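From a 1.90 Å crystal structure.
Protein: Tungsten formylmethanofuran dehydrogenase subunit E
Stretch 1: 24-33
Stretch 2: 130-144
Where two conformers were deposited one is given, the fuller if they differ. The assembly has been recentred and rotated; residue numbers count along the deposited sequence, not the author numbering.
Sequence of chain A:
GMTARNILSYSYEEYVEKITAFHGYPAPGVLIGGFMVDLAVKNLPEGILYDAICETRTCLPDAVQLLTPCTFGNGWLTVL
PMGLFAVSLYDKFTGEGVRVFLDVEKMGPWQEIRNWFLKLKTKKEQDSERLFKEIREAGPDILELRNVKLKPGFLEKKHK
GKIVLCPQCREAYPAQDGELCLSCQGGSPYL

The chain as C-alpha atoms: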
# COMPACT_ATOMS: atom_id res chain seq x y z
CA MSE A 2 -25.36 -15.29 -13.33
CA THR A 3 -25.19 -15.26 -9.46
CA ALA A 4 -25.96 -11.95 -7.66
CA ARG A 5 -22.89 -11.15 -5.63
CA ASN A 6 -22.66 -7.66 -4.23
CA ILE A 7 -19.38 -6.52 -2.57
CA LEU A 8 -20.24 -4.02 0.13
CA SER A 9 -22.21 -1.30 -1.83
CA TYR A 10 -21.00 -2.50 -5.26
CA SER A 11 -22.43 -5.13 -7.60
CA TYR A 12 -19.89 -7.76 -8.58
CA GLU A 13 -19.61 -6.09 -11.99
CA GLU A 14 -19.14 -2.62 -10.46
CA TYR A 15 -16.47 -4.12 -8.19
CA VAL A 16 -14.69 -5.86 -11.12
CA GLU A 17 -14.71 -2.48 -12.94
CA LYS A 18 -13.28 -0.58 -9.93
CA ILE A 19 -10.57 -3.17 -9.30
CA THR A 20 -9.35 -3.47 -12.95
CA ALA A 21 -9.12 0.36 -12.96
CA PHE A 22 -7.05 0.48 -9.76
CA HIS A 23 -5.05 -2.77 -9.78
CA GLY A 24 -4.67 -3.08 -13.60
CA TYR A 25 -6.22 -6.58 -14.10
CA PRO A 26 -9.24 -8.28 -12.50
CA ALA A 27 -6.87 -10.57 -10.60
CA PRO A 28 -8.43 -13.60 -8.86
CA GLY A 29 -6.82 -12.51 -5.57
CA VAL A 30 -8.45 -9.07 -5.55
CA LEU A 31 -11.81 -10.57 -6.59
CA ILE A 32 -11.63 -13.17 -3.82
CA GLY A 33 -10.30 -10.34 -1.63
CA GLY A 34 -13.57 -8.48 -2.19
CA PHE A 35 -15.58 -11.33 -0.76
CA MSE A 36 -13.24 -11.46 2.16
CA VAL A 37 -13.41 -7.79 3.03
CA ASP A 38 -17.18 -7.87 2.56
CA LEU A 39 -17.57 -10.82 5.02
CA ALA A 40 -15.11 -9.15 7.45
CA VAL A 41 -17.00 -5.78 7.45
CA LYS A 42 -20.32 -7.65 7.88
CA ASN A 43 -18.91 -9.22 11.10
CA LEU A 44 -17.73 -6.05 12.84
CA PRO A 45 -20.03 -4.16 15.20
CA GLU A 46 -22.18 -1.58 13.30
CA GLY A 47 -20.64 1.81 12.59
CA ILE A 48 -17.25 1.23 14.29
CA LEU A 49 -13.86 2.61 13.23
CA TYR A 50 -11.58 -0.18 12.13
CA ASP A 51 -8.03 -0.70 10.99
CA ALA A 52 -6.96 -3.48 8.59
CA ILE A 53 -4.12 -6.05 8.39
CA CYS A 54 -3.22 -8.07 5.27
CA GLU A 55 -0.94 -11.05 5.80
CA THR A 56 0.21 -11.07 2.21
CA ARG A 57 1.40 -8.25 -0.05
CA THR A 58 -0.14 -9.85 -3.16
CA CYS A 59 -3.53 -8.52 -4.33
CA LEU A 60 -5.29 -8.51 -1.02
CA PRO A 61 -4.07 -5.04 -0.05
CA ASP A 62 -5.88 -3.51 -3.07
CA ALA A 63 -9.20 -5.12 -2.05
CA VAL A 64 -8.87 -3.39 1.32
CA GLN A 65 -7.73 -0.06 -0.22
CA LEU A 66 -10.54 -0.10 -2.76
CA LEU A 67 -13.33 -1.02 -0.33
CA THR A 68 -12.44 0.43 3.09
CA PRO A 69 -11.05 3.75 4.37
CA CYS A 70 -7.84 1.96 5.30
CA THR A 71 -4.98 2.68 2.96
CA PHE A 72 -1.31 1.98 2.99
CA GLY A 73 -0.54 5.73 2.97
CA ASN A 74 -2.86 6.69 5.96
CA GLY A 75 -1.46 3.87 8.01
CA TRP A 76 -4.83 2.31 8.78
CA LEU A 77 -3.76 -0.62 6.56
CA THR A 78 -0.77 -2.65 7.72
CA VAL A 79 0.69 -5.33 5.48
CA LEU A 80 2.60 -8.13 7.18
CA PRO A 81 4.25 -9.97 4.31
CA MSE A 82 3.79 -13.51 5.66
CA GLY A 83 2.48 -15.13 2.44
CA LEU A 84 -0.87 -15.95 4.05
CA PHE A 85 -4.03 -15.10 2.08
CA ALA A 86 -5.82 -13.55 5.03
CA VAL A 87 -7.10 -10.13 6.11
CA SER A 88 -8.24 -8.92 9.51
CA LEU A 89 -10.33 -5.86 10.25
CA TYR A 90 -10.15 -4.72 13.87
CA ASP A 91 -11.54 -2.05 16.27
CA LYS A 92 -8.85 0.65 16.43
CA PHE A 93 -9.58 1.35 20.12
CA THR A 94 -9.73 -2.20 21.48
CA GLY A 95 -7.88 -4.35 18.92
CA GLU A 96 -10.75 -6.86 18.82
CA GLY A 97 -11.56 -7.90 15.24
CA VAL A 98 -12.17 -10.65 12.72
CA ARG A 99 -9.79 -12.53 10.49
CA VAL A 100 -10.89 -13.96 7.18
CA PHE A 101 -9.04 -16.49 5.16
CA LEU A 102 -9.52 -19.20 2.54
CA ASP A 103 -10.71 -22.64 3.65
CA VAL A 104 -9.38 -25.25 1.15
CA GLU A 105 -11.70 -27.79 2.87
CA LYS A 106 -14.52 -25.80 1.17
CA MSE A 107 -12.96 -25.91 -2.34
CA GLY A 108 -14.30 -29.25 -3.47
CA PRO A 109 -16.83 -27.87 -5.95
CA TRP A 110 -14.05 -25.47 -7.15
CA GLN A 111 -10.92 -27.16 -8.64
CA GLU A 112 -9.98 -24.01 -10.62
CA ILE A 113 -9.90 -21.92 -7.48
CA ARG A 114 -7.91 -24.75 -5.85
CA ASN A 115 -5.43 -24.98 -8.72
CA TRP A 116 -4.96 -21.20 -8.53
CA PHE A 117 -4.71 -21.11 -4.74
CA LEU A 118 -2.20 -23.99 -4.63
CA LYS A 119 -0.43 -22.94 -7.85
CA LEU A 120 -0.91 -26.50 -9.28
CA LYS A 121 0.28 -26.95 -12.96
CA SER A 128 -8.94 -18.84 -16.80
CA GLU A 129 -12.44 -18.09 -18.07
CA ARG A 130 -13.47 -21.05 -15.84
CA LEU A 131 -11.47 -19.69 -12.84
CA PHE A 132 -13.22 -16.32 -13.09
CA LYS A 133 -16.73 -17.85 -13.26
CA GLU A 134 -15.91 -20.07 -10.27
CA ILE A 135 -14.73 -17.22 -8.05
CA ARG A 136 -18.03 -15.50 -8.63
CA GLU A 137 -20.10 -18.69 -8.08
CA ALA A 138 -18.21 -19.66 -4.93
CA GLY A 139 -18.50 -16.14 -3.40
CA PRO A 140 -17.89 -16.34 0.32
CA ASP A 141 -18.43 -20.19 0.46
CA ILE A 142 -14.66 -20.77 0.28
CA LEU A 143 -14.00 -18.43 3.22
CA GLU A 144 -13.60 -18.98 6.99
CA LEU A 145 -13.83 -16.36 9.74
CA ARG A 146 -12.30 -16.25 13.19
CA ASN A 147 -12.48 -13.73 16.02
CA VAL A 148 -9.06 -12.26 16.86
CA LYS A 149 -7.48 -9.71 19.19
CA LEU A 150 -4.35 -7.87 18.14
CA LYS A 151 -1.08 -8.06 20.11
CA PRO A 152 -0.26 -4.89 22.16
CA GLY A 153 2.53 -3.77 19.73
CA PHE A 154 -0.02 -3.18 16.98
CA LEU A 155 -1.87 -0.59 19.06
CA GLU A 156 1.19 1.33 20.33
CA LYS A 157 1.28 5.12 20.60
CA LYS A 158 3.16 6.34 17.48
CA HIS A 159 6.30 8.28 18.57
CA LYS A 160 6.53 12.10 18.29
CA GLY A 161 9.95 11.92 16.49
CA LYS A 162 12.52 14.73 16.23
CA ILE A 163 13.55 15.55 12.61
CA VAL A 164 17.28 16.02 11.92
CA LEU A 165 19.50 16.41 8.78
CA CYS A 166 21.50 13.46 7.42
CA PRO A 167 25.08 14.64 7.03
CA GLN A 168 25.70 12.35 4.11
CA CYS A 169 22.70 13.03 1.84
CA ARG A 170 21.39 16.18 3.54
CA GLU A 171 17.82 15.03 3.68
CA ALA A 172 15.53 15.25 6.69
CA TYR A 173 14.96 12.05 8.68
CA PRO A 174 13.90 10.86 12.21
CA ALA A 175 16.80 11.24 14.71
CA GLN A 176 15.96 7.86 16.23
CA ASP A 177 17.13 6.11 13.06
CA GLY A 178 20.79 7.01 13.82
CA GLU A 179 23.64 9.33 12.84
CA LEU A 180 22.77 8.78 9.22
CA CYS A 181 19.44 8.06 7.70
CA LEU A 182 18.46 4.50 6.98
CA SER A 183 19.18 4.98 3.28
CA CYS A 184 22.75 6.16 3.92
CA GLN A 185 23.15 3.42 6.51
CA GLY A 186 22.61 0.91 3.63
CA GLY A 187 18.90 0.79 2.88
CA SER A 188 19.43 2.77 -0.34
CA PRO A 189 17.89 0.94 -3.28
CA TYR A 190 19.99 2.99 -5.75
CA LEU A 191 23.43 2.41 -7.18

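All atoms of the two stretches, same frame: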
# COMPACT_ATOMS: atom_id res chain seq x y z
N GLY A 24 -5.17 -2.80 -12.24
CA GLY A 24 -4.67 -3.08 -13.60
C GLY A 24 -5.18 -4.33 -14.33
O GLY A 24 -5.05 -4.42 -15.55
N TYR A 25 -5.75 -5.28 -13.59
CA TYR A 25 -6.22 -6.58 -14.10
C TYR A 25 -7.25 -7.07 -13.07
O TYR A 25 -7.11 -6.80 -11.87
CB TYR A 25 -5.04 -7.57 -14.23
CG TYR A 25 -5.36 -8.99 -14.73
CD1 TYR A 25 -5.72 -9.22 -16.08
CD2 TYR A 25 -5.26 -10.12 -13.88
CE1 TYR A 25 -6.04 -10.54 -16.56
CE2 TYR A 25 -5.56 -11.44 -14.36
CZ TYR A 25 -5.95 -11.64 -15.69
OH TYR A 25 -6.24 -12.91 -16.17
N PRO A 26 -8.31 -7.78 -13.52
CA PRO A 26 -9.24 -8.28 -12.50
C PRO A 26 -8.69 -9.58 -11.89
O PRO A 26 -9.21 -10.67 -12.18
CB PRO A 26 -10.52 -8.52 -13.28
CG PRO A 26 -10.02 -8.91 -14.67
CD PRO A 26 -8.74 -8.14 -14.89
N ALA A 27 -7.62 -9.44 -11.10
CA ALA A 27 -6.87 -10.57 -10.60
C ALA A 27 -7.75 -11.39 -9.68
O ALA A 27 -8.49 -10.81 -8.89
CB ALA A 27 -5.63 -10.12 -9.89
N PRO A 28 -7.69 -12.73 -9.78
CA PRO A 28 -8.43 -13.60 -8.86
C PRO A 28 -8.31 -13.20 -7.39
O PRO A 28 -9.30 -13.18 -6.70
CB PRO A 28 -7.80 -14.98 -9.08
CG PRO A 28 -7.34 -14.94 -10.48
CD PRO A 28 -6.94 -13.52 -10.78
N GLY A 29 -7.09 -12.89 -6.94
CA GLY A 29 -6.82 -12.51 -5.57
C GLY A 29 -7.59 -11.30 -5.07
O GLY A 29 -8.05 -11.28 -3.93
N VAL A 30 -7.74 -10.29 -5.92
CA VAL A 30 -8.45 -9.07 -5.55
C VAL A 30 -9.96 -9.29 -5.61
O VAL A 30 -10.69 -8.73 -4.84
CB VAL A 30 -8.05 -7.88 -6.43
CG1 VAL A 30 -8.64 -6.60 -5.89
CG2 VAL A 30 -6.56 -7.78 -6.47
N LEU A 31 -10.40 -10.12 -6.53
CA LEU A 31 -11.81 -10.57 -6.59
C LEU A 31 -12.19 -11.36 -5.32
O LEU A 31 -13.15 -11.02 -4.59
CB LEU A 31 -12.05 -11.40 -7.89
CG LEU A 31 -11.95 -10.69 -9.23
CD1 LEU A 31 -12.00 -11.65 -10.40
CD2 LEU A 31 -13.06 -9.69 -9.33
N ILE A 32 -11.40 -12.40 -5.02
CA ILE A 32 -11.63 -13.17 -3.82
C ILE A 32 -11.54 -12.22 -2.62
O ILE A 32 -12.39 -12.25 -1.75
CB ILE A 32 -10.69 -14.39 -3.70
CG1 ILE A 32 -10.96 -15.38 -4.85
CG2 ILE A 32 -10.92 -15.11 -2.37
CD1 ILE A 32 -9.95 -16.51 -4.91
N GLY A 33 -10.52 -11.37 -2.61
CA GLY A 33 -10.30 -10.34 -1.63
C GLY A 33 -11.51 -9.51 -1.33
O GLY A 33 -11.72 -9.18 -0.18
N ARG A 130 -12.85 -20.14 -16.82
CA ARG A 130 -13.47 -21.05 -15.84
C ARG A 130 -13.15 -20.59 -14.41
O ARG A 130 -14.05 -20.46 -13.59
CB ARG A 130 -13.02 -22.51 -16.08
CG ARG A 130 -13.59 -23.18 -17.36
N LEU A 131 -11.88 -20.30 -14.13
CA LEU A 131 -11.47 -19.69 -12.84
C LEU A 131 -12.31 -18.48 -12.46
O LEU A 131 -12.78 -18.40 -11.32
CB LEU A 131 -9.97 -19.31 -12.85
CG LEU A 131 -9.40 -18.58 -11.62
CD1 LEU A 131 -9.65 -19.37 -10.30
CD2 LEU A 131 -7.92 -18.32 -11.86
N PHE A 132 -12.54 -17.57 -13.40
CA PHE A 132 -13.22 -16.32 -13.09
C PHE A 132 -14.69 -16.57 -12.77
O PHE A 132 -15.24 -15.97 -11.87
CB PHE A 132 -13.07 -15.30 -14.23
CG PHE A 132 -11.67 -14.68 -14.32
CD1 PHE A 132 -11.08 -14.09 -13.20
CD2 PHE A 132 -10.96 -14.66 -15.51
CE1 PHE A 132 -9.82 -13.52 -13.26
CE2 PHE A 132 -9.69 -14.09 -15.57
CZ PHE A 132 -9.12 -13.52 -14.43
N LYS A 133 -15.33 -17.47 -13.52
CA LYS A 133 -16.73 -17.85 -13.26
C LYS A 133 -16.85 -18.54 -11.88
O LYS A 133 -17.77 -18.28 -11.12
CB LYS A 133 -17.29 -18.71 -14.42
N GLU A 134 -15.89 -19.39 -11.54
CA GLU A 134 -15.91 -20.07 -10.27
C GLU A 134 -15.80 -19.14 -9.07
O GLU A 134 -16.52 -19.32 -8.08
CB GLU A 134 -14.76 -21.07 -10.19
CG GLU A 134 -15.02 -22.35 -10.92
CD GLU A 134 -14.08 -23.45 -10.50
OE1 GLU A 134 -13.38 -23.31 -9.47
OE2 GLU A 134 -14.06 -24.46 -11.22
N ILE A 135 -14.87 -18.19 -9.13
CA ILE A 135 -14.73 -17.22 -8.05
C ILE A 135 -16.08 -16.58 -7.77
O ILE A 135 -16.50 -16.47 -6.63
CB ILE A 135 -13.69 -16.13 -8.38
CG1 ILE A 135 -12.28 -16.72 -8.42
CG2 ILE A 135 -13.73 -14.99 -7.36
CD1 ILE A 135 -11.28 -15.77 -9.07
N ARG A 136 -16.77 -16.17 -8.81
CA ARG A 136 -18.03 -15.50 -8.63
C ARG A 136 -19.05 -16.45 -8.08
O ARG A 136 -19.76 -16.07 -7.18
CB ARG A 136 -18.53 -14.88 -9.92
CG ARG A 136 -19.81 -14.12 -9.70
CD ARG A 136 -20.31 -13.52 -10.96
NE ARG A 136 -21.57 -12.83 -10.72
CZ ARG A 136 -21.96 -11.74 -11.37
NH1 ARG A 136 -21.16 -11.18 -12.29
NH2 ARG A 136 -23.14 -11.19 -11.10
N GLU A 137 -19.14 -17.68 -8.60
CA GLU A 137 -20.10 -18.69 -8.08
C GLU A 137 -19.84 -19.08 -6.62
O GLU A 137 -20.78 -19.22 -5.83
CB GLU A 137 -20.09 -19.96 -8.95
N ALA A 138 -18.58 -19.29 -6.28
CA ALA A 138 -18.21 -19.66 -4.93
C ALA A 138 -18.56 -18.55 -3.92
O ALA A 138 -19.09 -18.84 -2.84
CB ALA A 138 -16.70 -20.02 -4.88
N GLY A 139 -18.27 -17.29 -4.28
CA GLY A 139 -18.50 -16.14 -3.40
C GLY A 139 -17.83 -16.37 -2.07
O GLY A 139 -16.67 -16.81 -2.01
N PRO A 140 -18.54 -16.11 -0.98
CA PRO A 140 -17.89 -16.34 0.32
C PRO A 140 -17.86 -17.81 0.79
O PRO A 140 -17.36 -18.06 1.86
CB PRO A 140 -18.77 -15.53 1.27
CG PRO A 140 -20.15 -15.71 0.68
CD PRO A 140 -19.92 -15.62 -0.82
N ASP A 141 -18.39 -18.77 0.03
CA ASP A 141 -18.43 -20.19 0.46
C ASP A 141 -17.05 -20.83 0.69
O ASP A 141 -16.91 -21.81 1.44
CB ASP A 141 -19.24 -21.04 -0.54
CG ASP A 141 -20.68 -20.53 -0.78
OD1 ASP A 141 -21.17 -19.69 -0.01
OD2 ASP A 141 -21.32 -20.98 -1.75
N ILE A 142 -16.02 -20.27 0.08
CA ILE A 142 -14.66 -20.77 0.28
C ILE A 142 -13.90 -20.06 1.40
O ILE A 142 -12.71 -20.31 1.61
CB ILE A 142 -13.88 -20.68 -1.03
CG1 ILE A 142 -13.91 -19.25 -1.59
CG2 ILE A 142 -14.49 -21.67 -2.03
CD1 ILE A 142 -12.80 -18.96 -2.60
N LEU A 143 -14.60 -19.23 2.15
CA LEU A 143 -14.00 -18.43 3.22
C LEU A 143 -14.29 -18.95 4.64
O LEU A 143 -15.32 -19.57 4.86
CB LEU A 143 -14.47 -16.98 3.05
CG LEU A 143 -14.18 -16.37 1.68
CD1 LEU A 143 -14.69 -14.94 1.66
CD2 LEU A 143 -12.72 -16.44 1.36
N GLU A 144 -13.36 -18.74 5.56
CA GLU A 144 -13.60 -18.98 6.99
C GLU A 144 -13.26 -17.72 7.78
O GLU A 144 -12.42 -16.94 7.39
CB GLU A 144 -12.79 -20.17 7.54
CG GLU A 144 -13.29 -20.74 8.90
CD GLU A 144 -14.84 -20.89 9.02
OE1 GLU A 144 -15.55 -19.90 9.39
OE2 GLU A 144 -15.37 -22.00 8.74

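Two helices, 28-33 and 130-138, run nearly parallel, their axes 10° apart and 10.1 Å from each other at closest approach. No hydrogen bond joins the two stretches; apart from a few polar atoms around one aromatic ring, the contact is apolar side chains fitted together. Its register is set by Pro28 beside Phe132 and Ile32 beside Ile135, whose CA atoms lie 6.9 Å and 6.6 Å apart.

Phe132 gives up the most surface. Its CA-to-CB bond points sideways, so the backbone does not aim the ring at the partner; chi1 of -74° (m) does, bringing the end of the ring nearer to stretch 1. There CE1 of Phe132 lies 3.8 Å from CD of Pro28, and CD1 of Phe132 lies 3.8 Å from CD1 of Leu31. Tyr25 reaches the same ring from the loop. Its CA-to-CB bond is also sideways, and a t chi1 (179°) brings its end nearer, leaving OH of Tyr25 at the edge of the Phe132 ring, 3.4 Å from CZ of Phe132. The carbonyl of Pro26 comes closer still: O of Pro26 is 3.1 Å from CE1 of Phe132.

Ile135 follows a simpler rule. Its CA-to-CB bond already points toward the other helix, and chi1 m with chi2 t extends CD1 onward. CD1 of Ile135 sits 3.6 Å from CB of Pro28, and CG2 of Ile135 lies 3.8 Å from CG1 of Ile32 and 4.0 Å from CB of Leu31.

Leu31 and Ile32 share the m, t conformation but start differently: Leu31 points toward stretch 2, whereas Ile32 leaves its backbone sideways and approaches with its end. CG2 of Ile32 then meets the residues beyond the second helix, 4.3 Å from CD1 of Ile142 and 4.3 Å from CD2 of Leu143. Ile142 reaches this point with chi1 p (55°) and chi2 t.

Pro28 opens its helix just after the N-cap residue Ala27, and its ring touches three side chains; besides Phe132 and Ile135, CD2 of Leu131 lies 3.7 Å from CG of Pro28. Leu131 adopts t, p.

The glycines do other work. Gly139, with phi 54°, is where the chain leaves helical geometry, and an ideal CB there would come within 2.4 Å of CD of Pro140. At Gly33 an ideal CB would sit 2.8 Å from O of Gly29, a clash inside its own helix.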